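Local coordinates for aspartokinase (PDB 3L76), which probably phosphorylates the beta-carboxyl group of L-aspartate with ATP, the first step toward threonine and lysine, and binds both end products in its ACT domains, at residues A[284-289]-A[313-317]. Numbering follows the deposited sequence.
Sequences VASKLF and DIAFT. With THR (threonine), chain C.
A285 and I314 mark the nearest backbone approach, 7.7 Å between their CA atoms, where helix 284-289 runs over strand 313-317 at 35° to it in the same general direction, the axes 10.6 Å apart. No hydrogen bond joins the two, and the layer between them is wholly apolar. I314 fills its middle, and a branched isoleucine suits the place because its two arms serve different neighbours. With CG1 anti to the carbonyl carbon (chi1 -58°) and the chain extended, CD1 reaches the first helical turn, 4.0 Å from A285 CB, while CG2 lies 3.6 Å from F289 CZ and also meets L288 CD1, the leucine and isoleucine approaching tip to tip. Farther along, flat rings suit the buried space: F289 turns its edge toward the face of F316 in an offset edge-to-face pair, planes at 70°, with F289 CE1 3.8 Å from F316 CD2. L288 serves two partners, its CD1 also lying over one F289 face, toward the rim. With an alanine at F289, the space beside I314 CG2 would probably be left unfilled and the F316 ring would lose its edge-on neighbour. At the helix start, the small side chain of A285 is consistent with the close approach of bound threonine, whose OXT accepts a nearly straight 2.8 Å hydrogen bond from A285 N. D280 and Q304 here and N557 and I558 of another ACT domain also hydrogen-bond to the ligand, which thus sits between the two domains. The helix packs on antiparallel strands, as in the ACT fold: strand 311-318 pairs with strand 271-279, whose L275 touches L288 and V273 touches F316; I333 of helix 323-333 flanks L288, and F548 of helix 543-552 meets A285 and F289.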
loop_
_atom_site.group_PDB
_atom_site.type_symbol
_atom_site.label_atom_id
_atom_site.label_comp_id
_atom_site.label_asym_id
_atom_site.label_seq_id
_atom_site.Cartn_x
_atom_site.Cartn_y
_atom_site.Cartn_z
ATOM N N VAL A 284 49.679 -27.039 -21.378
ATOM C CA VAL A 284 49.458 -28.443 -21.083
ATOM C C VAL A 284 48.028 -28.885 -21.421
ATOM O O VAL A 284 47.829 -29.792 -22.241
ATOM C CB VAL A 284 49.777 -28.770 -19.628
ATOM C CG1 VAL A 284 49.615 -30.256 -19.389
ATOM C CG2 VAL A 284 51.191 -28.341 -19.298
ATOM N N ALA A 285 47.031 -28.252 -20.809
ATOM C CA ALA A 285 45.650 -28.667 -21.063
ATOM C C ALA A 285 45.330 -28.486 -22.534
ATOM O O ALA A 285 44.705 -29.348 -23.145
ATOM C CB ALA A 285 44.659 -27.901 -20.189
ATOM N N SER A 286 45.780 -27.366 -23.097
ATOM C CA SER A 286 45.621 -27.112 -24.521
ATOM C C SER A 286 46.016 -28.323 -25.372
ATOM O O SER A 286 45.218 -28.805 -26.171
ATOM C CB SER A 286 46.442 -25.900 -24.939
ATOM O OG SER A 286 46.198 -25.587 -26.295
ATOM N N LYS A 287 47.235 -28.828 -25.181
ATOM C CA LYS A 287 47.725 -29.951 -25.985
ATOM C C LYS A 287 46.934 -31.238 -25.782
ATOM O O LYS A 287 46.564 -31.894 -26.747
ATOM C CB LYS A 287 49.219 -30.228 -25.767
ATOM C CG LYS A 287 49.693 -31.429 -26.579
ATOM C CD LYS A 287 51.184 -31.420 -26.836
ATOM C CE LYS A 287 51.517 -32.106 -28.165
ATOM N NZ LYS A 287 51.011 -31.350 -29.355
ATOM N N LEU A 288 46.694 -31.598 -24.527
ATOM C CA LEU A 288 45.876 -32.765 -24.204
ATOM C C LEU A 288 44.592 -32.812 -25.031
ATOM O O LEU A 288 44.341 -33.755 -25.786
ATOM C CB LEU A 288 45.493 -32.750 -22.725
ATOM C CG LEU A 288 45.384 -34.084 -21.978
ATOM C CD1 LEU A 288 44.478 -33.936 -20.741
ATOM C CD2 LEU A 288 44.899 -35.208 -22.862
ATOM N N PHE A 289 43.767 -31.788 -24.883
ATOM C CA PHE A 289 42.432 -31.855 -25.433
ATOM C C PHE A 289 42.432 -31.594 -26.930
ATOM O O PHE A 289 41.563 -32.079 -27.647
ATOM C CB PHE A 289 41.470 -30.929 -24.666
ATOM C CG PHE A 289 41.276 -31.331 -23.225
ATOM C CD1 PHE A 289 40.455 -32.403 -22.891
ATOM C CD2 PHE A 289 41.927 -30.655 -22.208
ATOM C CE1 PHE A 289 40.279 -32.785 -21.567
ATOM C CE2 PHE A 289 41.759 -31.030 -20.877
ATOM C CZ PHE A 289 40.934 -32.097 -20.556
ATOM N N ASP A 313 46.808 -32.521 -11.787
ATOM C CA ASP A 313 46.152 -33.602 -12.523
ATOM C C ASP A 313 45.089 -33.012 -13.463
ATOM O O ASP A 313 44.592 -31.902 -13.259
ATOM C CB ASP A 313 45.518 -34.601 -11.578
ATOM C CG ASP A 313 46.468 -35.092 -10.502
ATOM O OD1 ASP A 313 47.676 -35.303 -10.772
ATOM O OD2 ASP A 313 45.984 -35.284 -9.369
ATOM N N ILE A 314 44.760 -33.745 -14.513
ATOM C CA ILE A 314 43.638 -33.391 -15.361
ATOM C C ILE A 314 42.721 -34.605 -15.546
ATOM O O ILE A 314 43.168 -35.673 -15.965
ATOM C CB ILE A 314 44.085 -32.861 -16.706
ATOM C CG1 ILE A 314 44.978 -31.632 -16.516
ATOM C CG2 ILE A 314 42.871 -32.528 -17.560
ATOM C CD1 ILE A 314 45.475 -31.005 -17.808
ATOM N N ALA A 315 41.445 -34.449 -15.206
ATOM C CA ALA A 315 40.504 -35.551 -15.318
ATOM C C ALA A 315 39.391 -35.175 -16.255
ATOM O O ALA A 315 39.002 -34.021 -16.326
ATOM C CB ALA A 315 39.957 -35.951 -13.965
ATOM N N PHE A 316 38.920 -36.152 -17.014
ATOM C CA PHE A 316 37.767 -35.951 -17.877
ATOM C C PHE A 316 36.960 -37.235 -17.979
ATOM O O PHE A 316 37.437 -38.306 -17.612
ATOM C CB PHE A 316 38.166 -35.413 -19.251
ATOM C CG PHE A 316 39.072 -36.318 -20.029
ATOM C CD1 PHE A 316 38.557 -37.258 -20.889
ATOM C CD2 PHE A 316 40.445 -36.207 -19.917
ATOM C CE1 PHE A 316 39.398 -38.083 -21.624
ATOM C CE2 PHE A 316 41.286 -37.036 -20.643
ATOM C CZ PHE A 316 40.758 -37.971 -21.493
ATOM N N THR A 317 35.712 -37.123 -18.414
ATOM C CA THR A 317 34.920 -38.318 -18.644
ATOM C C THR A 317 34.470 -38.399 -20.073
ATOM O O THR A 317 34.430 -37.417 -20.806
ATOM C CB THR A 317 33.672 -38.425 -17.728
ATOM O OG1 THR A 317 32.720 -37.400 -18.065
ATOM C CG2 THR A 317 34.082 -38.342 -16.263
HETATM N N THR C . 48.275 -25.176 -15.960
HETATM C CA THR C . 48.135 -26.062 -17.123
HETATM C C THR C . 47.711 -25.299 -18.375
HETATM O O THR C . 47.466 -24.082 -18.315
HETATM C CB THR C . 47.160 -27.224 -16.852
HETATM O OG1 THR C . 45.848 -26.705 -16.575
HETATM C CG2 THR C . 47.636 -28.024 -15.648
HETATM O OXT THR C . 47.640 -25.889 -19.460
#